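Local coordinates for protein C-1-tetrahydrofolate synthase, cytoplasmic, putative (PDB 4CJX) that probably interconverts one-carbon forms of tetrahydrofolate, as an NADP-dependent methylenetetrahydrofolate dehydrogenase and methenyltetrahydrofolate cyclohydrolase working as a homodimer, at residues 115-120 with 140-144; 181-185 with 204-210; 227-233 with 247-253. All blocks are in the same frame, centred on the assembly; numbering follows the deposited sequence.

Contact 1: 115-120 with 140-144; sequences CHSIVV and EKDAD. With 9L9 ((2S)-2-[[4-[[2,4-bis(azanyl)-6-oxidanylidene-1H-pyrimidin-5-yl]carbamoylamino]phenyl]carbonylamino]pentanedioic acid), chain G.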
loop_
_atom_site.group_PDB
_atom_site.type_symbol
_atom_site.label_atom_id
_atom_site.label_comp_id
_atom_site.label_asym_id
_atom_site.label_seq_id
_atom_site.Cartn_x
_atom_site.Cartn_y
_atom_site.Cartn_z
ATOM N N CYS B 115 -8.956 13.938 -24.920
ATOM C CA CYS B 115 -7.986 13.070 -24.235
ATOM C C CYS B 115 -8.506 12.632 -22.847
ATOM O O CYS B 115 -8.658 13.458 -21.949
ATOM C CB CYS B 115 -6.638 13.786 -24.066
ATOM S SG CYS B 115 -5.419 12.907 -23.025
ATOM N N HIS B 116 -8.740 11.335 -22.683
ATOM C CA HIS B 116 -9.268 10.770 -21.441
ATOM C C HIS B 116 -8.223 10.062 -20.562
ATOM O O HIS B 116 -8.457 9.847 -19.373
ATOM C CB HIS B 116 -10.395 9.826 -21.795
ATOM C CG HIS B 116 -11.433 10.490 -22.634
ATOM N ND1 HIS B 116 -11.682 10.133 -23.939
ATOM C CD2 HIS B 116 -12.209 11.571 -22.384
ATOM C CE1 HIS B 116 -12.607 10.930 -24.441
ATOM N NE2 HIS B 116 -12.944 11.809 -23.515
ATOM N N SER B 117 -7.072 9.742 -21.144
ATOM C CA SER B 117 -5.982 9.053 -20.452
ATOM C C SER B 117 -4.640 9.697 -20.772
ATOM O O SER B 117 -4.356 9.955 -21.935
ATOM C CB SER B 117 -5.905 7.580 -20.916
ATOM O OG SER B 117 -6.768 6.764 -20.152
ATOM N N ILE B 118 -3.802 9.868 -19.751
ATOM C CA ILE B 118 -2.425 10.317 -19.913
ATOM C C ILE B 118 -1.437 9.318 -19.319
ATOM O O ILE B 118 -1.484 9.001 -18.130
ATOM C CB ILE B 118 -2.204 11.678 -19.224
ATOM C CG1 ILE B 118 -3.090 12.745 -19.865
ATOM C CG2 ILE B 118 -0.737 12.084 -19.283
ATOM C CD1 ILE B 118 -3.228 14.008 -19.034
ATOM N N VAL B 119 -0.527 8.846 -20.161
ATOM C CA VAL B 119 0.498 7.897 -19.774
ATOM C C VAL B 119 1.865 8.578 -19.896
ATOM O O VAL B 119 2.262 9.037 -20.982
ATOM C CB VAL B 119 0.444 6.640 -20.672
ATOM C CG1 VAL B 119 1.701 5.770 -20.508
ATOM C CG2 VAL B 119 -0.794 5.803 -20.390
ATOM N N VAL B 120 2.592 8.642 -18.788
ATOM C CA VAL B 120 3.951 9.181 -18.803
ATOM C C VAL B 120 4.880 7.968 -18.694
ATOM O O VAL B 120 5.020 7.393 -17.626
ATOM C CB VAL B 120 4.197 10.198 -17.651
ATOM C CG1 VAL B 120 5.661 10.633 -17.594
ATOM C CG2 VAL B 120 3.266 11.406 -17.776
ATOM N N GLU B 140 -8.577 11.988 -12.870
ATOM C CA GLU B 140 -9.526 11.306 -13.748
ATOM C C GLU B 140 -8.885 10.783 -15.039
ATOM O O GLU B 140 -9.468 9.909 -15.696
ATOM C CB GLU B 140 -10.672 12.270 -14.138
ATOM C CG GLU B 140 -11.524 12.747 -12.964
ATOM C CD GLU B 140 -10.964 13.960 -12.204
ATOM O OE1 GLU B 140 -9.949 14.559 -12.650
ATOM O OE2 GLU B 140 -11.558 14.298 -11.143
ATOM N N LYS B 141 -7.723 11.345 -15.403
ATOM C CA LYS B 141 -6.912 10.884 -16.564
ATOM C C LYS B 141 -5.653 10.043 -16.225
ATOM O O LYS B 141 -4.836 9.733 -17.098
ATOM C CB LYS B 141 -6.487 12.086 -17.419
ATOM C CG LYS B 141 -7.669 12.919 -17.908
ATOM C CD LYS B 141 -7.276 13.903 -18.980
ATOM C CE LYS B 141 -8.328 14.989 -19.140
ATOM N NZ LYS B 141 -8.185 15.619 -20.466
ATOM N N ASP B 142 -5.502 9.683 -14.957
ATOM C CA ASP B 142 -4.331 8.939 -14.473
ATOM C C ASP B 142 -4.507 7.445 -14.816
ATOM O O ASP B 142 -4.843 6.643 -13.972
ATOM C CB ASP B 142 -4.184 9.186 -12.968
ATOM C CG ASP B 142 -3.129 8.303 -12.301
ATOM O OD1 ASP B 142 -2.118 7.958 -12.942
ATOM O OD2 ASP B 142 -3.334 7.980 -11.101
ATOM N N ALA B 143 -4.289 7.100 -16.083
ATOM C CA ALA B 143 -4.508 5.746 -16.577
ATOM C C ALA B 143 -3.568 4.703 -15.942
ATOM O O ALA B 143 -3.957 3.560 -15.780
ATOM C CB ALA B 143 -4.361 5.723 -18.087
ATOM N N ASP B 144 -2.347 5.106 -15.588
ATOM C CA ASP B 144 -1.425 4.206 -14.909
ATOM C C ASP B 144 -1.703 4.021 -13.434
ATOM O O ASP B 144 -1.073 3.179 -12.811
ATOM C CB ASP B 144 0.005 4.688 -15.032
ATOM C CG ASP B 144 0.591 4.439 -16.402
ATOM O OD1 ASP B 144 0.588 3.263 -16.866
ATOM O OD2 ASP B 144 1.079 5.425 -16.987
HETATM N N2A 9L9 G . 3.923 4.906 -17.304
HETATM N N1 9L9 G . 5.539 3.127 -17.583
HETATM C C2 9L9 G . 4.236 3.486 -17.515
HETATM N N3 9L9 G . 3.195 2.566 -17.621
HETATM C C4 9L9 G . 3.653 1.255 -17.816
HETATM O O4A 9L9 G . 2.731 0.459 -17.899
HETATM N N5A 9L9 G . 5.358 -0.432 -18.243
HETATM C C5 9L9 G . 4.994 0.853 -17.878
HETATM C C6 9L9 G . 5.917 1.846 -17.776
HETATM N N7 9L9 G . 7.342 1.524 -17.832
HETATM O O8A 9L9 G . 4.467 -0.368 -20.342
HETATM N N9 9L9 G . 5.591 -2.194 -19.657
HETATM C C1B 9L9 G . 5.442 -2.984 -20.762
HETATM C C2B 9L9 G . 6.223 -4.156 -20.825
HETATM C C3B 9L9 G . 6.163 -5.022 -21.918
HETATM C C4B 9L9 G . 5.320 -4.753 -22.999
HETATM C C5B 9L9 G . 4.499 -3.606 -22.915
HETATM C C6B 9L9 G . 4.565 -2.729 -21.824
HETATM C C7B 9L9 G . 5.212 -5.739 -24.148
HETATM O O7B 9L9 G . 4.155 -5.791 -24.728
HETATM C CAW 9L9 G . 5.115 -0.934 -19.476
HETATM N N 9L9 G . 6.207 -6.596 -24.466
HETATM C CA 9L9 G . 6.124 -7.640 -25.480
HETATM C C 9L9 G . 5.956 -8.965 -24.772
HETATM O OXT 9L9 G . 6.353 -9.027 -23.599
HETATM C CB 9L9 G . 7.368 -7.805 -26.321
HETATM C CG 9L9 G . 8.146 -6.510 -26.439
HETATM C CD 9L9 G . 9.116 -6.639 -27.571
HETATM O OE1 9L9 G . 8.666 -6.912 -28.684
HETATM O OE2 9L9 G . 10.323 -6.470 -27.350
HETATM O O 9L9 G . 5.462 -9.959 -25.355
HETATM O O HOH W 1 -0.874 7.914 -15.331
#
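Lys141 reaches back past His116 O along the loop that leads into strand 117-120, and its NZ donates to Cys115 O at 2.7 Å, in the carbonyl plane. The carbonyls of Asn110 and Leu109 also accept from NZ, so three backbone oxygens surround this buried nitrogen, consistent with a charged ammonium. Three residues on, Ile118 N gives a nearly straight bond (167°) to Lys141 O at 2.9 Å. Ile118 O is met by a water that also donates to Asp142 OD1 and accepts from Asp144 N, bridging strand and loop. Ala143 CB sits 3.3 Å from Ser117 OG, whose polar partner is Thr308 of helix 296-316. At the ligand end Asp144 turns its CG away from its carbonyl carbon (chi1 -75°), and its side chain crosses that of Val119 at about a right angle, OD2 lying 3.6 Å from Val119 CG1. The carboxylate oxygens take separate donors of the inhibitor 9L9: OD1 receives its N3 at 2.8 Å, and OD2 its N2A at 2.9 Å. The same N2A donates in a more bent bond (140°) to Val120 O at 2.7 Å. Strand end and loop thus read the diaminopyrimidine edge, and the paired bonds should fix the rotation of the Asp144 carboxylate.

Contact 2: 181-185 with 204-210; sequences EICGK and LANEDAT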
loop_
_atom_site.group_PDB
_atom_site.type_symbol
_atom_site.label_atom_id
_atom_site.label_comp_id
_atom_site.label_asym_id
_atom_site.label_seq_id
_atom_site.Cartn_x
_atom_site.Cartn_y
_atom_site.Cartn_z
ATOM N N GLU B 181 -7.270 -21.026 -7.645
ATOM C CA GLU B 181 -7.781 -20.467 -6.405
ATOM C C GLU B 181 -6.700 -19.570 -5.795
ATOM O O GLU B 181 -5.518 -19.874 -5.888
ATOM C CB GLU B 181 -8.171 -21.611 -5.448
ATOM C CG GLU B 181 -8.798 -21.160 -4.135
ATOM C CD GLU B 181 -10.195 -20.564 -4.290
ATOM O OE1 GLU B 181 -10.934 -20.956 -5.225
ATOM O OE2 GLU B 181 -10.577 -19.706 -3.453
ATOM N N ILE B 182 -7.111 -18.459 -5.200
ATOM C CA ILE B 182 -6.192 -17.542 -4.525
ATOM C C ILE B 182 -6.409 -17.487 -2.997
ATOM O O ILE B 182 -5.445 -17.394 -2.238
ATOM C CB ILE B 182 -6.299 -16.126 -5.134
ATOM C CG1 ILE B 182 -5.769 -16.149 -6.572
ATOM C CG2 ILE B 182 -5.511 -15.112 -4.318
ATOM C CD1 ILE B 182 -5.961 -14.850 -7.316
ATOM N N CYS B 183 -7.666 -17.532 -2.569
ATOM C CA CYS B 183 -8.042 -17.465 -1.160
ATOM C C CYS B 183 -7.428 -18.590 -0.321
ATOM O O CYS B 183 -7.584 -19.764 -0.638
ATOM C CB CYS B 183 -9.570 -17.538 -1.048
ATOM S SG CYS B 183 -10.197 -17.490 0.647
ATOM N N GLY B 184 -6.707 -18.235 0.733
ATOM C CA GLY B 184 -6.073 -19.238 1.584
ATOM C C GLY B 184 -4.715 -19.702 1.083
ATOM O O GLY B 184 -4.052 -20.473 1.754
ATOM N N LYS B 185 -4.289 -19.232 -0.089
ATOM C CA LYS B 185 -3.051 -19.703 -0.708
ATOM C C LYS B 185 -1.882 -18.838 -0.306
ATOM O O LYS B 185 -2.047 -17.661 0.069
ATOM C CB LYS B 185 -3.176 -19.687 -2.229
ATOM C CG LYS B 185 -4.302 -20.542 -2.752
ATOM C CD LYS B 185 -4.179 -21.983 -2.259
ATOM C CE LYS B 185 -5.118 -22.883 -3.032
ATOM N NZ LYS B 185 -4.853 -24.308 -2.723
ATOM N N LEU B 204 -3.587 -9.081 -4.398
ATOM C CA LEU B 204 -3.549 -10.496 -3.978
ATOM C C LEU B 204 -4.063 -10.707 -2.542
ATOM O O LEU B 204 -4.885 -11.608 -2.295
ATOM C CB LEU B 204 -2.142 -11.059 -4.177
ATOM C CG LEU B 204 -1.806 -11.170 -5.672
ATOM C CD1 LEU B 204 -0.319 -11.318 -5.895
ATOM C CD2 LEU B 204 -2.552 -12.341 -6.288
ATOM N N ALA B 205 -3.623 -9.868 -1.610
ATOM C CA ALA B 205 -4.133 -9.920 -0.240
ATOM C C ALA B 205 -5.653 -9.646 -0.158
ATOM O O ALA B 205 -6.343 -10.285 0.636
ATOM C CB ALA B 205 -3.352 -8.949 0.656
ATOM N N ASN B 206 -6.172 -8.715 -0.980
ATOM C CA ASN B 206 -7.632 -8.496 -1.060
ATOM C C ASN B 206 -8.401 -9.755 -1.440
ATOM O O ASN B 206 -9.529 -9.918 -1.018
ATOM C CB ASN B 206 -7.998 -7.395 -2.055
ATOM C CG ASN B 206 -7.528 -6.011 -1.615
ATOM O OD1 ASN B 206 -7.083 -5.812 -0.497
ATOM N ND2 ASN B 206 -7.651 -5.043 -2.506
ATOM N N GLU B 207 -7.799 -10.642 -2.222
ATOM C CA GLU B 207 -8.394 -11.955 -2.542
ATOM C C GLU B 207 -8.134 -13.007 -1.446
ATOM O O GLU B 207 -8.343 -14.199 -1.691
ATOM C CB GLU B 207 -7.840 -12.522 -3.866
ATOM C CG GLU B 207 -7.988 -11.641 -5.079
ATOM C CD GLU B 207 -9.422 -11.429 -5.506
ATOM O OE1 GLU B 207 -10.260 -12.338 -5.318
ATOM O OE2 GLU B 207 -9.732 -10.334 -6.021
ATOM N N ASP B 208 -7.675 -12.579 -0.267
ATOM C CA ASP B 208 -7.371 -13.469 0.852
ATOM C C ASP B 208 -6.217 -14.451 0.641
ATOM O O ASP B 208 -6.189 -15.513 1.226
ATOM C CB ASP B 208 -8.636 -14.215 1.300
ATOM C CG ASP B 208 -9.591 -13.323 2.032
ATOM O OD1 ASP B 208 -9.234 -12.166 2.322
ATOM O OD2 ASP B 208 -10.698 -13.782 2.338
ATOM N N ALA B 209 -5.247 -14.093 -0.174
ATOM C CA ALA B 209 -3.976 -14.809 -0.153
ATOM C C ALA B 209 -3.181 -14.317 1.056
ATOM O O ALA B 209 -3.413 -13.201 1.537
ATOM C CB ALA B 209 -3.203 -14.550 -1.422
ATOM N N THR B 210 -2.256 -15.162 1.514
ATOM C CA THR B 210 -1.203 -14.800 2.466
ATOM C C THR B 210 0.055 -14.423 1.688
ATOM O O THR B 210 0.776 -15.292 1.176
ATOM C CB THR B 210 -0.902 -15.969 3.401
ATOM O OG1 THR B 210 -2.104 -16.302 4.085
ATOM C CG2 THR B 210 0.183 -15.628 4.456
#
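The carboxylate of Asp208 has Cys183 beside it: SG lies 3.7 Å from Asp208 CB and further, 4.1 Å, from OD2, a packing contact without a hydrogen bond. With SG anti to the backbone N (chi1 179°), the sulfur is carried to this side chain. Asp208 OD1 finds its charge partners outside the two segments, in Arg157 and in Arg192 of the second subunit. Glu207 CB meets Ile182 CG2 at 3.5 Å, the two chains running obliquely past each other. That methyl also touches Ala209 CB at 3.7 Å, while Ile182 CD1 approaches Leu204 CD2, so the isoleucine fills the angle between helix 197-206 and the chain leaving it. Two backbone bonds tie the segments. Gly184 N donates straight to Asp208 O at 2.8 Å (173°), although from 40° above the carbonyl plane; Thr210 N donates to Lys185 O at 2.9 Å. Gly184 lies within a type II turn from Ile182 to Lys185. Asp208, at positive phi, is the C-prime residue of a Schellman motif that ends the helix. Here the chain enters strand 210-214, packed against the second subunit, on the return of a beta-alpha-beta crossover of the NAD(P)-binding domain: strand 186-190, helix 197-206, strand 210-214.

Contact 3: 227-233 with 247-253; sequences VRASDIV and WIKLGAA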
loop_
_atom_site.group_PDB
_atom_site.type_symbol
_atom_site.label_atom_id
_atom_site.label_comp_id
_atom_site.label_asym_id
_atom_site.label_seq_id
_atom_site.Cartn_x
_atom_site.Cartn_y
_atom_site.Cartn_z
ATOM N N VAL B 227 9.812 -19.094 -1.979
ATOM C CA VAL B 227 9.272 -19.576 -3.263
ATOM C C VAL B 227 8.830 -21.049 -3.115
ATOM O O VAL B 227 7.796 -21.443 -3.657
ATOM C CB VAL B 227 10.319 -19.455 -4.422
ATOM C CG1 VAL B 227 9.895 -20.238 -5.648
ATOM C CG2 VAL B 227 10.573 -17.999 -4.785
ATOM N N ARG B 228 9.614 -21.847 -2.396
ATOM C CA ARG B 228 9.316 -23.277 -2.205
ATOM C C ARG B 228 7.971 -23.491 -1.528
ATOM O O ARG B 228 7.297 -24.514 -1.722
ATOM C CB ARG B 228 10.392 -23.953 -1.352
ATOM C CG ARG B 228 11.658 -24.312 -2.102
ATOM C CD ARG B 228 12.659 -25.029 -1.200
ATOM N NE ARG B 228 13.961 -25.111 -1.860
ATOM C CZ ARG B 228 15.113 -24.646 -1.380
ATOM N NH1 ARG B 228 15.185 -24.076 -0.178
ATOM N NH2 ARG B 228 16.213 -24.771 -2.121
ATOM N N ALA B 229 7.577 -22.527 -0.714
ATOM C CA ALA B 229 6.342 -22.663 0.017
ATOM C C ALA B 229 5.162 -21.984 -0.699
ATOM O O ALA B 229 4.041 -22.002 -0.189
ATOM C CB ALA B 229 6.541 -22.093 1.420
ATOM N N SER B 230 5.386 -21.362 -1.851
ATOM C CA SER B 230 4.361 -20.539 -2.434
ATOM C C SER B 230 3.526 -21.268 -3.498
ATOM O O SER B 230 4.063 -21.859 -4.420
ATOM C CB SER B 230 4.973 -19.273 -3.041
ATOM O OG SER B 230 5.851 -18.629 -2.136
ATOM N N ASP B 231 2.207 -21.188 -3.357
ATOM C CA ASP B 231 1.257 -21.654 -4.360
ATOM C C ASP B 231 1.208 -20.777 -5.615
ATOM O O ASP B 231 0.830 -21.237 -6.693
ATOM C CB ASP B 231 -0.144 -21.705 -3.742
ATOM C CG ASP B 231 -0.216 -22.662 -2.538
ATOM O OD1 ASP B 231 0.064 -23.879 -2.734
ATOM O OD2 ASP B 231 -0.534 -22.192 -1.410
ATOM N N ILE B 232 1.537 -19.500 -5.453
ATOM C CA ILE B 232 1.502 -18.557 -6.548
ATOM C C ILE B 232 2.738 -17.669 -6.494
ATOM O O ILE B 232 3.053 -17.103 -5.446
ATOM C CB ILE B 232 0.244 -17.671 -6.497
ATOM C CG1 ILE B 232 -1.009 -18.498 -6.755
ATOM C CG2 ILE B 232 0.366 -16.541 -7.516
ATOM C CD1 ILE B 232 -2.270 -17.824 -6.260
ATOM N N VAL B 233 3.429 -17.564 -7.630
ATOM C CA VAL B 233 4.626 -16.752 -7.731
ATOM C C VAL B 233 4.401 -15.617 -8.751
ATOM O O VAL B 233 4.099 -15.880 -9.923
ATOM C CB VAL B 233 5.853 -17.566 -8.195
ATOM C CG1 VAL B 233 7.046 -16.627 -8.407
ATOM C CG2 VAL B 233 6.198 -18.714 -7.225
ATOM N N TRP B 247 13.135 -24.274 -7.308
ATOM C CA TRP B 247 12.427 -23.769 -6.124
ATOM C C TRP B 247 10.917 -23.850 -6.280
ATOM O O TRP B 247 10.178 -23.780 -5.305
ATOM C CB TRP B 247 12.789 -22.315 -5.873
ATOM C CG TRP B 247 14.225 -22.036 -5.701
ATOM C CD1 TRP B 247 15.235 -22.932 -5.388
ATOM C CD2 TRP B 247 14.825 -20.761 -5.753
ATOM N NE1 TRP B 247 16.426 -22.267 -5.291
ATOM C CE2 TRP B 247 16.199 -20.933 -5.518
ATOM C CE3 TRP B 247 14.329 -19.469 -5.991
ATOM C CZ2 TRP B 247 17.079 -19.868 -5.508
ATOM C CZ3 TRP B 247 15.201 -18.423 -5.979
ATOM C CH2 TRP B 247 16.558 -18.621 -5.731
ATOM N N ILE B 248 10.427 -23.971 -7.499
ATOM C CA ILE B 248 8.988 -23.829 -7.726
ATOM C C ILE B 248 8.273 -25.005 -7.103
ATOM O O ILE B 248 8.656 -26.133 -7.353
ATOM C CB ILE B 248 8.663 -23.789 -9.236
ATOM C CG1 ILE B 248 9.348 -22.588 -9.906
ATOM C CG2 ILE B 248 7.146 -23.761 -9.466
ATOM C CD1 ILE B 248 8.917 -21.229 -9.411
ATOM N N LYS B 249 7.227 -24.722 -6.321
ATOM C CA LYS B 249 6.407 -25.746 -5.695
ATOM C C LYS B 249 5.583 -26.454 -6.760
ATOM O O LYS B 249 4.992 -25.812 -7.656
ATOM C CB LYS B 249 5.463 -25.114 -4.653
ATOM C CG LYS B 249 4.532 -26.104 -3.952
ATOM C CD LYS B 249 3.576 -25.378 -3.029
ATOM C CE LYS B 249 2.541 -26.318 -2.469
ATOM N NZ LYS B 249 1.882 -25.669 -1.304
ATOM N N LEU B 250 5.530 -27.780 -6.655
ATOM C CA LEU B 250 4.861 -28.589 -7.656
ATOM C C LEU B 250 3.400 -28.155 -7.738
ATOM O O LEU B 250 2.706 -28.109 -6.737
ATOM C CB LEU B 250 4.983 -30.098 -7.332
ATOM C CG LEU B 250 6.420 -30.635 -7.241
ATOM C CD1 LEU B 250 6.511 -32.044 -6.681
ATOM C CD2 LEU B 250 7.037 -30.600 -8.615
ATOM N N GLY B 251 2.946 -27.807 -8.935
ATOM C CA GLY B 251 1.565 -27.353 -9.135
ATOM C C GLY B 251 1.347 -25.860 -8.899
ATOM O O GLY B 251 0.215 -25.379 -8.954
ATOM N N ALA B 252 2.415 -25.105 -8.675
ATOM C CA ALA B 252 2.286 -23.654 -8.497
ATOM C C ALA B 252 1.838 -22.914 -9.772
ATOM O O ALA B 252 1.954 -23.444 -10.879
ATOM C CB ALA B 252 3.605 -23.084 -7.987
ATOM N N ALA B 253 1.329 -21.685 -9.615
ATOM C CA ALA B 253 1.076 -20.816 -10.748
ATOM C C ALA B 253 2.116 -19.712 -10.716
ATOM O O ALA B 253 2.322 -19.071 -9.692
ATOM C CB ALA B 253 -0.338 -20.253 -10.721
HETATM O O HOH W 2 6.492 -21.980 -5.846
#
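Neighbouring parallel strands of the NAD(P)-binding domain begin side by side here, Ile232 of strand 232-235 pairing with Ala253 of strand 253-256. Ala253 N donates to Asp231 O at 3.0 Å, and Ala253 O in turn accepts from Val233 N at 2.8 Å, so one residue is gripped through both its backbone groups. Upstream, the end of helix 220-228 packs on the loop that leads into the second strand. Val227 CG1, anti to its backbone N (chi1 167°), is 3.6 Å from Trp247 CB and also touches Ile248 CD1, a methyl that reaches on to Val233 CG2. Beside it Arg228 CA makes a CA-H...O contact of 3.3 Å with Trp247 O. The short link 229-231 carries the chain from helix 220-228 into strand 232-235 of the six-stranded parallel sheet, and Lys249 lies across it. Its CB passes 3.5 Å from Arg228 O, and the wholly extended chain (chi1 179°) runs alongside Asp231 to a salt bridge of 2.9 Å between NZ and Asp231 OD1, met from above the carboxylate plane. The other oxygen, OD2, accepts from Arg186 N, so the carboxylate links the loop to the start of strand 186-190. A water donates to Val227 O and Ser230 O and accepts from Lys249 N at 2.9 Å, tying the turn after helix 220-228 to the loop before strand 253-256.

How the contacts relate
Along the chain the three contacts follow in series, each closing before the next opens. Contact 1 lies in the catalytic domain, on its three-stranded parallel sheet; contacts 2 and 3 both lie in the NAD(P)-binding domain, on its six-stranded one. Contact 1 touches neither of the others: its centre lies about 29 Å from that of contact 2 and about 36 Å from that of contact 3. Contacts 2 and 3 have centres about 14 Å apart and meet where Ile182 CG1 packs on Ile232 CD1 at 3.9 Å. Strand 186-190 lies between 210-214 and 232-235, joining them. Contact 1 supplies part of the inhibitor pocket, while contact 2 adjoins the second subunit.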